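Local coordinates for protein cryptochrome DASH (Arabidopsis thaliana, PDB 2J4D) that binds FAD and a methenyltetrahydrofolate light antenna, repairs cyclobutane pyrimidine dimers in single-stranded DNA, and may act as a blue-light photoreceptor, at residues Val103-Arg106 / Lys107-Lys111; Gly159-Arg162 / Val163-Thr167; Thr211-Pro214 / Leu215-Pro219; Gly295-Pro299 / Arg300-Glu304. All blocks are in the same frame, centred on the assembly; numbering follows the deposited sequence.

Interaction 1: residues Val103-Arg106 / Lys107-Lys111; sequences VDLR and KNLMK
Val103, Asp104, Leu105 and Arg106 each accept a backbone hydrogen bond from the residue four places on, Lys107 to Met110, within one unbroken alpha helix. Side chains then pair along its surface. Asp104 and Asn108 meet one turn apart. Asp104 OD2 lies 3.0 Å from Asn108 ND2, with the carboxylate and amide planes almost perpendicular at 89°. Ser253 OG hydrogen-bonds to Asp104 OD1 and only weakly to Asn108 ND2. A water bridges Asp104 and Lys107: it donates to OD1 and accepts from NZ. Asp104 OD1 and Lys107 NZ are 4.5 Å apart, beyond a direct salt bridge, and NZ is paired with Asp16. On the other arm of the amide, Asn108 OD1 accepts from Lys111 NZ at 2.8 Å, nearly in line with the C=O bond. A leucine in place of Asn108 would probably leave Lys111 NZ without this acceptor and Asp104 OD2 beside an apolar group. Leu105 CD1 packs on Leu109 CG at 3.8 Å. Arg106 and Met110 run side by side, with Met110 CE 3.8 Å from Arg106 CG, while the guanidinium reaches on to Leu116 O and Gly227 O. Among the neighbours, the two leucines rest on Phe46 of strand 41-46, Asp104 and Asn108 touch Glu252 of helix 252-265, and Asn108 and Lys111 touch Phe23 of helix 12-26.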
loop_
_atom_site.group_PDB
_atom_site.type_symbol
_atom_site.label_atom_id
_atom_site.label_comp_id
_atom_site.label_asym_id
_atom_site.label_seq_id
_atom_site.Cartn_x
_atom_site.Cartn_y
_atom_site.Cartn_z
ATOM N N VAL A 103 -10.568 9.054 -9.431
ATOM C CA VAL A 103 -10.711 10.168 -10.369
ATOM C C VAL A 103 -9.632 10.054 -11.442
ATOM O O VAL A 103 -9.914 10.165 -12.639
ATOM C CB VAL A 103 -10.555 11.538 -9.658
ATOM C CG1 VAL A 103 -10.428 12.664 -10.692
ATOM C CG2 VAL A 103 -11.754 11.796 -8.760
ATOM N N ASP A 104 -8.398 9.813 -11.009
ATOM C CA ASP A 104 -7.269 9.712 -11.928
ATOM C C ASP A 104 -7.355 8.503 -12.864
ATOM O O ASP A 104 -6.995 8.598 -14.045
ATOM C CB ASP A 104 -5.959 9.672 -11.129
ATOM C CG ASP A 104 -4.724 9.747 -12.013
ATOM O OD1 ASP A 104 -4.532 10.784 -12.686
ATOM O OD2 ASP A 104 -3.944 8.769 -12.030
ATOM N N LEU A 105 -7.822 7.368 -12.346
ATOM C CA LEU A 105 -7.946 6.172 -13.177
ATOM C C LEU A 105 -8.959 6.424 -14.295
ATOM O O LEU A 105 -8.712 6.091 -15.451
ATOM C CB LEU A 105 -8.390 4.963 -12.336
ATOM C CG LEU A 105 -8.661 3.661 -13.110
ATOM C CD1 LEU A 105 -7.428 3.242 -13.921
ATOM C CD2 LEU A 105 -9.031 2.557 -12.114
ATOM N N ARG A 106 -10.104 7.000 -13.953
ATOM C CA ARG A 106 -11.098 7.295 -14.980
ATOM C C ARG A 106 -10.462 8.200 -16.039
ATOM O O ARG A 106 -10.608 7.974 -17.232
ATOM C CB ARG A 106 -12.319 7.984 -14.361
ATOM C CG ARG A 106 -13.231 8.681 -15.376
ATOM C CD ARG A 106 -14.518 9.166 -14.720
ATOM N NE ARG A 106 -15.475 8.072 -14.558
ATOM C CZ ARG A 106 -16.568 8.123 -13.800
ATOM N NH1 ARG A 106 -16.862 9.221 -13.109
ATOM N NH2 ARG A 106 -17.381 7.076 -13.749
ATOM N N LYS A 107 -9.749 9.226 -15.593
ATOM C CA LYS A 107 -9.103 10.148 -16.517
ATOM C C LYS A 107 -8.126 9.434 -17.450
ATOM O O LYS A 107 -8.140 9.651 -18.664
ATOM C CB LYS A 107 -8.376 11.236 -15.729
ATOM C CG LYS A 107 -7.472 12.130 -16.557
ATOM C CD LYS A 107 -6.871 13.225 -15.688
ATOM C CE LYS A 107 -5.403 13.470 -16.021
ATOM N NZ LYS A 107 -4.822 14.560 -15.181
ATOM N N ASN A 108 -7.276 8.578 -16.894
ATOM C CA ASN A 108 -6.298 7.871 -17.712
ATOM C C ASN A 108 -6.925 6.824 -18.627
ATOM O O ASN A 108 -6.409 6.555 -19.715
ATOM C CB ASN A 108 -5.221 7.243 -16.824
ATOM C CG ASN A 108 -4.326 8.289 -16.194
ATOM O OD1 ASN A 108 -3.953 9.259 -16.855
ATOM N ND2 ASN A 108 -3.971 8.104 -14.926
ATOM N N LEU A 109 -8.035 6.231 -18.196
ATOM C CA LEU A 109 -8.710 5.253 -19.041
ATOM C C LEU A 109 -9.328 6.013 -20.217
ATOM O O LEU A 109 -9.261 5.570 -21.370
ATOM C CB LEU A 109 -9.794 4.511 -18.250
ATOM C CG LEU A 109 -9.248 3.453 -17.284
ATOM C CD1 LEU A 109 -10.375 2.925 -16.406
ATOM C CD2 LEU A 109 -8.615 2.322 -18.080
ATOM N N MET A 110 -9.914 7.171 -19.929
ATOM C CA MET A 110 -10.520 7.962 -20.993
ATOM C C MET A 110 -9.495 8.352 -22.054
ATOM O O MET A 110 -9.806 8.390 -23.244
ATOM C CB MET A 110 -11.180 9.213 -20.418
ATOM C CG MET A 110 -12.387 8.897 -19.558
ATOM S SD MET A 110 -13.197 10.357 -18.928
ATOM C CE MET A 110 -14.824 9.749 -18.705
ATOM N N LYS A 111 -8.265 8.625 -21.634
ATOM C CA LYS A 111 -7.241 9.003 -22.598
ATOM C C LYS A 111 -6.944 7.882 -23.588
ATOM O O LYS A 111 -6.467 8.136 -24.697
ATOM C CB LYS A 111 -5.965 9.433 -21.876
ATOM C CG LYS A 111 -6.211 10.598 -20.933
ATOM C CD LYS A 111 -4.932 11.233 -20.428
ATOM C CE LYS A 111 -4.051 10.235 -19.713
ATOM N NZ LYS A 111 -3.037 10.945 -18.885
HETATM O O HOH W 1 -4.914 13.231 -12.205
#

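Interaction 2: residues Gly159-Arg162 / Val163-Thr167; sequences GLKR and VGNST
Leu160 and Thr167 slant across each other where the chain turns back after a helix. The methyl CG2 of Thr167 presses on Leu160 CD2 at 3.5 Å, and Leu160 CD1 stands a little further off. Thr167 holds CG2 opposite its own backbone N and keeps OG1 on the N side (chi1 -63°). The methyl therefore meets the leucine, while OG1 hydrogen-bonds to Ala136 O. Ala131 of helix 123-134 touches both side chains. Val163 packs against the end of the helix. Its CG2 comes within 3.1 Å of Leu160 O, a tight approach, and its CG1 lies 3.6 Å from Gly159 O. Arg162 also folds back: a bend at chi3 (73°) lays one face of its guanidinium over Gly159 CA, offset toward the rim of the group. Two backbone bonds close the turn. Val163 N bonds to Leu160 O at 3.1 Å, and Gly164 N bonds to Lys161 O at 2.8 Å. Each donor sits well above the carbonyl plane of its acceptor and not on a lone pair. Lys161 to Gly164 is a type I beta turn. At Gly164 a side chain would be jammed against the carbonyl oxygen of Val163, which is consistent with a glycine here. The turn leads from helix 147-161 toward strand 168-172, an outermost strand of the five-stranded parallel sheet. Together with strand 138-142 beside it, these elements form a beta-alpha-beta crossover of the Rossmann-like alpha/beta domain of photolyases and cryptochromes.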
loop_
_atom_site.group_PDB
_atom_site.type_symbol
_atom_site.label_atom_id
_atom_site.label_comp_id
_atom_site.label_asym_id
_atom_site.label_seq_id
_atom_site.Cartn_x
_atom_site.Cartn_y
_atom_site.Cartn_z
ATOM N N GLY A 159 -21.590 -15.989 -8.095
ATOM C CA GLY A 159 -22.641 -15.116 -8.592
ATOM C C GLY A 159 -22.738 -15.225 -10.104
ATOM O O GLY A 159 -23.839 -15.240 -10.671
ATOM N N LEU A 160 -21.585 -15.310 -10.759
ATOM C CA LEU A 160 -21.536 -15.435 -12.212
ATOM C C LEU A 160 -22.097 -16.778 -12.682
ATOM O O LEU A 160 -22.778 -16.843 -13.707
ATOM C CB LEU A 160 -20.095 -15.278 -12.711
ATOM C CG LEU A 160 -19.489 -13.884 -12.516
ATOM C CD1 LEU A 160 -17.991 -13.929 -12.790
ATOM C CD2 LEU A 160 -20.171 -12.893 -13.447
ATOM N N LYS A 161 -21.800 -17.848 -11.944
ATOM C CA LYS A 161 -22.302 -19.170 -12.303
ATOM C C LYS A 161 -23.803 -19.201 -12.158
ATOM O O LYS A 161 -24.507 -19.803 -12.954
ATOM C CB LYS A 161 -21.729 -20.249 -11.389
ATOM C CG LYS A 161 -20.432 -20.823 -11.865
ATOM C CD LYS A 161 -19.774 -21.610 -10.759
ATOM C CE LYS A 161 -18.327 -21.898 -11.105
ATOM N NZ LYS A 161 -17.570 -22.356 -9.914
ATOM N N ARG A 162 -24.286 -18.552 -11.117
ATOM C CA ARG A 162 -25.697 -18.530 -10.869
ATOM C C ARG A 162 -26.483 -17.785 -11.961
ATOM O O ARG A 162 -27.711 -17.774 -11.920
ATOM C CB ARG A 162 -25.914 -17.961 -9.474
ATOM C CG ARG A 162 -27.247 -17.357 -9.183
ATOM C CD ARG A 162 -27.396 -17.232 -7.677
ATOM N NE ARG A 162 -26.568 -16.174 -7.090
ATOM C CZ ARG A 162 -25.535 -16.377 -6.273
ATOM N NH1 ARG A 162 -25.170 -17.606 -5.927
ATOM N NH2 ARG A 162 -24.884 -15.338 -5.770
ATOM N N VAL A 163 -25.803 -17.160 -12.929
ATOM C CA VAL A 163 -26.552 -16.507 -14.015
ATOM C C VAL A 163 -26.258 -17.270 -15.298
ATOM O O VAL A 163 -26.636 -16.855 -16.389
ATOM C CB VAL A 163 -26.216 -14.976 -14.226
ATOM C CG1 VAL A 163 -26.402 -14.204 -12.925
ATOM C CG2 VAL A 163 -24.819 -14.791 -14.809
ATOM N N GLY A 164 -25.576 -18.401 -15.162
ATOM C CA GLY A 164 -25.276 -19.193 -16.343
ATOM C C GLY A 164 -23.829 -19.654 -16.436
ATOM O O GLY A 164 -23.002 -19.340 -15.583
ATOM N N ASN A 165 -23.589 -20.409 -17.190
ATOM C CA ASN A 165 -22.185 -20.649 -17.361
ATOM C C ASN A 165 -21.967 -19.498 -18.314
ATOM O O ASN A 165 -22.491 -18.442 -17.998
ATOM C CB ASN A 165 -22.025 -22.099 -17.836
ATOM C CG ASN A 165 -22.403 -23.076 -16.701
ATOM O OD1 ASN A 165 -23.325 -23.922 -16.824
ATOM N ND2 ASN A 165 -21.697 -22.949 -15.570
ATOM N N SER A 166 -21.269 -19.602 -19.430
ATOM C CA SER A 166 -21.251 -18.405 -20.269
ATOM C C SER A 166 -20.380 -17.280 -19.643
ATOM O O SER A 166 -19.695 -16.575 -20.397
ATOM C CB SER A 166 -22.700 -17.934 -20.513
ATOM O OG SER A 166 -22.824 -16.533 -20.726
ATOM N N THR A 167 -20.357 -17.088 -18.306
ATOM C CA THR A 167 -19.449 -16.043 -17.767
ATOM C C THR A 167 -18.464 -16.550 -16.688
ATOM O O THR A 167 -18.849 -16.947 -15.588
ATOM C CB THR A 167 -20.185 -14.785 -17.200
ATOM O OG1 THR A 167 -20.907 -14.113 -18.247
ATOM C CG2 THR A 167 -19.167 -13.772 -16.712
#

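Interaction 3: residues Thr211-Pro214 / Leu215-Pro219; sequences TRIP and LSLGP
Leu217 reaches back along the loop to touch Pro214 and Ile213, and both meetings are apolar. Its CD2 comes to 3.3 Å from Pro214 CG, closer than usual van der Waals contact. The leucine side chain crosses the pyrrolidine ring at about a right angle. Both methyls of Leu217, CD1 and CD2, lie 4.0 Å from Ile213 CG2, again crosswise; CD2 alone also presses on the proline ring. Leu217 CG lies beside its own backbone N (chi1 -64°), which brings the fork back toward Pro214, and CG is also 3.7 Å from Pro214 O. Ser216 O passes 3.8 Å from Pro214 CB. Both segments belong to the long loop from helix 194-204 to strand 245-248, part of the linker that in photolyases runs from the alpha/beta domain to the helical FAD domain. An alanine at Leu217 would probably open a gap beside the Pro214 ring and leave Ile213 CG2 without its partner across the bend. Further out, Trp62 of helix 56-63 touches both Pro214 and Leu217, and Leu58 and Leu114 also touch Leu217. Arg112 holds the bend at two points: its NH1 bonds to Pro214 O, and its backbone bonds to that of Leu217. A backbone bond from Ile213 to Leu28 fixes the chain just before the bend.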
loop_
_atom_site.group_PDB
_atom_site.type_symbol
_atom_site.label_atom_id
_atom_site.label_comp_id
_atom_site.label_asym_id
_atom_site.label_seq_id
_atom_site.Cartn_x
_atom_site.Cartn_y
_atom_site.Cartn_z
ATOM N N THR A 211 4.605 -5.097 -18.530
ATOM C CA THR A 211 3.723 -5.332 -19.668
ATOM C C THR A 211 3.393 -4.018 -20.384
ATOM O O THR A 211 2.990 -3.036 -19.748
ATOM C CB THR A 211 2.422 -6.027 -19.202
ATOM O OG1 THR A 211 2.748 -7.323 -18.678
ATOM C CG2 THR A 211 1.443 -6.187 -20.358
ATOM N N ARG A 212 3.584 -3.997 -21.704
ATOM C CA ARG A 212 3.314 -2.805 -22.503
ATOM C C ARG A 212 1.844 -2.742 -22.876
ATOM O O ARG A 212 1.271 -3.722 -23.341
ATOM C CB ARG A 212 4.164 -2.790 -23.776
ATOM C CG ARG A 212 5.649 -2.907 -23.510
ATOM C CD ARG A 212 6.083 -1.970 -22.399
ATOM N NE ARG A 212 7.102 -2.592 -21.559
ATOM C CZ ARG A 212 8.369 -2.199 -21.494
ATOM N NH1 ARG A 212 8.788 -1.168 -22.221
ATOM N NH2 ARG A 212 9.219 -2.848 -20.709
ATOM N N ILE A 213 1.252 -1.573 -22.679
ATOM C CA ILE A 213 -0.160 -1.357 -22.939
ATOM C C ILE A 213 -0.370 -0.445 -24.148
ATOM O O ILE A 213 0.272 0.602 -24.263
ATOM C CB ILE A 213 -0.832 -0.697 -21.710
ATOM C CG1 ILE A 213 -0.590 -1.543 -20.452
ATOM C CG2 ILE A 213 -2.313 -0.503 -21.967
ATOM C CD1 ILE A 213 -1.177 -2.960 -20.498
ATOM N N PRO A 214 -1.276 -0.825 -25.061
ATOM C CA PRO A 214 -1.526 0.011 -26.243
ATOM C C PRO A 214 -2.154 1.351 -25.898
ATOM O O PRO A 214 -2.831 1.488 -24.878
ATOM C CB PRO A 214 -2.441 -0.860 -27.102
ATOM C CG PRO A 214 -3.144 -1.731 -26.102
ATOM C CD PRO A 214 -2.035 -2.086 -25.134
ATOM N N LEU A 215 -1.925 2.345 -26.749
ATOM C CA LEU A 215 -2.469 3.679 -26.524
ATOM C C LEU A 215 -3.969 3.731 -26.784
ATOM O O LEU A 215 -4.659 4.616 -26.290
ATOM C CB LEU A 215 -1.748 4.696 -27.412
ATOM C CG LEU A 215 -0.290 4.958 -27.022
ATOM C CD1 LEU A 215 0.345 5.947 -27.994
ATOM C CD2 LEU A 215 -0.242 5.497 -25.599
ATOM N N SER A 216 -4.468 2.777 -27.557
ATOM C CA SER A 216 -5.893 2.707 -27.882
ATOM C C SER A 216 -6.443 1.407 -27.313
ATOM O O SER A 216 -6.029 0.323 -27.727
ATOM C CB SER A 216 -6.087 2.734 -29.402
ATOM O OG SER A 216 -7.417 2.396 -29.753
ATOM N N LEU A 217 -7.376 1.518 -26.371
ATOM C CA LEU A 217 -7.955 0.343 -25.723
ATOM C C LEU A 217 -9.461 0.192 -25.910
ATOM O O LEU A 217 -10.034 -0.835 -25.535
ATOM C CB LEU A 217 -7.654 0.388 -24.225
ATOM C CG LEU A 217 -6.189 0.318 -23.791
ATOM C CD1 LEU A 217 -6.088 0.625 -22.298
ATOM C CD2 LEU A 217 -5.631 -1.060 -24.095
ATOM N N GLY A 218 -10.101 1.223 -26.459
ATOM C CA GLY A 218 -11.538 1.183 -26.666
ATOM C C GLY A 218 -11.978 0.183 -27.721
ATOM O O GLY A 218 -11.149 -0.491 -28.336
ATOM N N PRO A 219 -13.287 0.085 -27.980
ATOM C CA PRO A 219 -14.353 0.857 -27.342
ATOM C C PRO A 219 -14.942 0.128 -26.138
ATOM O O PRO A 219 -14.581 -1.013 -25.849
ATOM C CB PRO A 219 -15.377 0.978 -28.462
ATOM C CG PRO A 219 -15.327 -0.410 -29.042
ATOM C CD PRO A 219 -13.832 -0.738 -29.077
#

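Interaction 4: residues Gly295-Pro299 / Arg300-Glu304; sequences GCISP and RFIYE
Ser298 and Pro299 offer their carbonyl oxygens to the first turn of a helix. Ile302 N donates to Ser298 O at 3.1 Å with an N-H...O angle of 165°, and it lies in the carbonyl plane. Tyr303 N bonds to Pro299 O at 2.8 Å, tilted from the plane of that carbonyl. Ser298 sits at the N-cap of helix 299-312. Pro299 follows it in the first turn, a place where the lack of an N-H costs no helical bond. Ser298 holds OG between its backbone N and carbonyl carbon (chi1 70°). OG stands 3.6 Å from Phe301 CB and hydrogen-bonds to Asp54 OD2. Just upstream, Gly295 ends helix 289-293 in a Schellman motif, and its positive phi suits glycine. The two helices are thus joined by a short connection within the FAD-binding helical domain. The apolar contacts are made by Ile297. Its CD1 meets Ile302 CD1 at 3.9 Å, the two chains crossing at a slant, and its CB approaches Phe301 CD2 obliquely at 4.5 Å. The edge of the Phe301 ring is turned to Ser298 O. Val256 and Val259 of helix 252-265 touch both Ile297 and Phe301, and Leu292 touches both isoleucines. The side chain of Ile302 is about 7 Å from the bound FAD and about 4 Å from that of Phe288, a probable FAD-binding residue, consistent with a place behind the cofactor's first shell. Among the charged contacts, Arg300 NH2 forms salt bridges with Asp54 OD1 and Asp56 OD2. Asp54 thereby links the cap serine to the arginine two residues on.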
loop_
_atom_site.group_PDB
_atom_site.type_symbol
_atom_site.label_atom_id
_atom_site.label_comp_id
_atom_site.label_asym_id
_atom_site.label_seq_id
_atom_site.Cartn_x
_atom_site.Cartn_y
_atom_site.Cartn_z
ATOM N N GLY A 295 -1.947 -0.035 -6.010
ATOM C CA GLY A 295 -1.633 -0.514 -7.343
ATOM C C GLY A 295 -1.592 0.601 -8.382
ATOM O O GLY A 295 -1.787 0.335 -9.574
ATOM N N CYS A 296 -1.361 1.841 -7.937
ATOM C CA CYS A 296 -1.254 2.998 -8.838
ATOM C C CYS A 296 0.042 2.893 -9.636
ATOM O O CYS A 296 0.154 3.443 -10.733
ATOM C CB CYS A 296 -1.264 4.313 -8.060
ATOM S SG CYS A 296 -2.847 4.677 -7.290
ATOM N N ILE A 297 1.031 2.226 -9.051
ATOM C CA ILE A 297 2.308 1.964 -9.722
ATOM C C ILE A 297 2.667 0.524 -9.374
ATOM O O ILE A 297 2.147 -0.042 -8.405
ATOM C CB ILE A 297 3.470 2.900 -9.265
ATOM C CG1 ILE A 297 3.683 2.778 -7.753
ATOM C CG2 ILE A 297 3.196 4.341 -9.716
ATOM C CD1 ILE A 297 4.856 3.594 -7.227
ATOM N N SER A 298 3.538 -0.077 -10.169
ATOM C CA SER A 298 3.910 -1.459 -9.935
ATOM C C SER A 298 5.419 -1.617 -9.820
ATOM O O SER A 298 6.180 -0.826 -10.369
ATOM C CB SER A 298 3.394 -2.331 -11.075
ATOM O OG SER A 298 4.118 -2.056 -12.256
ATOM N N PRO A 299 5.866 -2.660 -9.108
ATOM C CA PRO A 299 7.291 -2.920 -8.923
ATOM C C PRO A 299 8.051 -3.246 -10.200
ATOM O O PRO A 299 9.247 -2.975 -10.285
ATOM C CB PRO A 299 7.313 -4.059 -7.893
ATOM C CG PRO A 299 6.000 -4.727 -8.073
ATOM C CD PRO A 299 5.047 -3.588 -8.310
ATOM N N ARG A 300 7.382 -3.821 -11.200
ATOM C CA ARG A 300 8.090 -4.118 -12.438
ATOM C C ARG A 300 8.450 -2.808 -13.105
ATOM O O ARG A 300 9.527 -2.675 -13.683
ATOM C CB ARG A 300 7.256 -5.005 -13.369
ATOM C CG ARG A 300 7.108 -6.411 -12.820
ATOM C CD ARG A 300 6.472 -7.363 -13.811
ATOM N NE ARG A 300 5.170 -6.892 -14.266
ATOM C CZ ARG A 300 4.175 -7.697 -14.625
ATOM N NH1 ARG A 300 4.342 -9.013 -14.578
ATOM N NH2 ARG A 300 3.015 -7.191 -15.024
ATOM N N PHE A 301 7.548 -1.834 -13.014
ATOM C CA PHE A 301 7.802 -0.504 -13.567
ATOM C C PHE A 301 8.961 0.145 -12.800
ATOM O O PHE A 301 9.914 0.659 -13.396
ATOM C CB PHE A 301 6.540 0.358 -13.439
ATOM C CG PHE A 301 6.794 1.834 -13.551
ATOM C CD1 PHE A 301 7.251 2.392 -14.742
ATOM C CD2 PHE A 301 6.586 2.671 -12.458
ATOM C CE1 PHE A 301 7.497 3.759 -14.840
ATOM C CE2 PHE A 301 6.831 4.043 -12.548
ATOM C CZ PHE A 301 7.287 4.588 -13.742
ATOM N N ILE A 302 8.882 0.112 -11.473
ATOM C CA ILE A 302 9.934 0.706 -10.648
ATOM C C ILE A 302 11.295 0.090 -10.972
ATOM O O ILE A 302 12.297 0.802 -11.082
ATOM C CB ILE A 302 9.635 0.532 -9.134
ATOM C CG1 ILE A 302 8.381 1.331 -8.759
ATOM C CG2 ILE A 302 10.835 1.030 -8.294
ATOM C CD1 ILE A 302 7.802 0.984 -7.390
ATOM N N TYR A 303 11.327 -1.229 -11.137
ATOM C CA TYR A 303 12.572 -1.927 -11.457
ATOM C C TYR A 303 13.175 -1.428 -12.772
ATOM O O TYR A 303 14.383 -1.200 -12.871
ATOM C CB TYR A 303 12.327 -3.436 -11.543
ATOM C CG TYR A 303 13.548 -4.219 -11.966
ATOM C CD1 TYR A 303 14.699 -4.236 -11.179
ATOM C CD2 TYR A 303 13.560 -4.936 -13.164
ATOM C CE1 TYR A 303 15.841 -4.949 -11.577
ATOM C CE2 TYR A 303 14.695 -5.651 -13.568
ATOM C CZ TYR A 303 15.825 -5.648 -12.771
ATOM O OH TYR A 303 16.948 -6.330 -13.175
ATOM N N GLU A 304 12.340 -1.255 -13.786
ATOM C CA GLU A 304 12.845 -0.777 -15.060
ATOM C C GLU A 304 13.376 0.644 -14.946
ATOM O O GLU A 304 14.333 0.999 -15.628
ATOM C CB GLU A 304 11.763 -0.870 -16.136
ATOM C CG GLU A 304 11.526 -2.304 -16.585
ATOM C CD GLU A 304 10.758 -2.405 -17.890
ATOM O OE1 GLU A 304 9.615 -2.897 -17.868
ATOM O OE2 GLU A 304 11.304 -1.991 -18.937
#

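The four contacts follow one another along the chain. Interactions 1 and 2 belong to the alpha/beta domain and interaction 3 to the loop after helix 194-204, while interaction 4 opens helix 299-312 in the helical part near the FAD. Interactions 1 and 3 have centres 13 Å apart and nearest atoms about 4 Å apart, without touching. Interactions 3 and 4, with centres 18 Å apart, do touch: Arg212 NH2 forms a salt bridge with Glu304 OE2 at 2.9 Å, tying the loop to the helix. Interaction 2 stands apart, between helix 147-161 and strand 168-172, its centre 30 Å from that of interaction 1 and 34 Å from that of interaction 4. In space the set spans from a far edge of the alpha/beta domain to near the flavin.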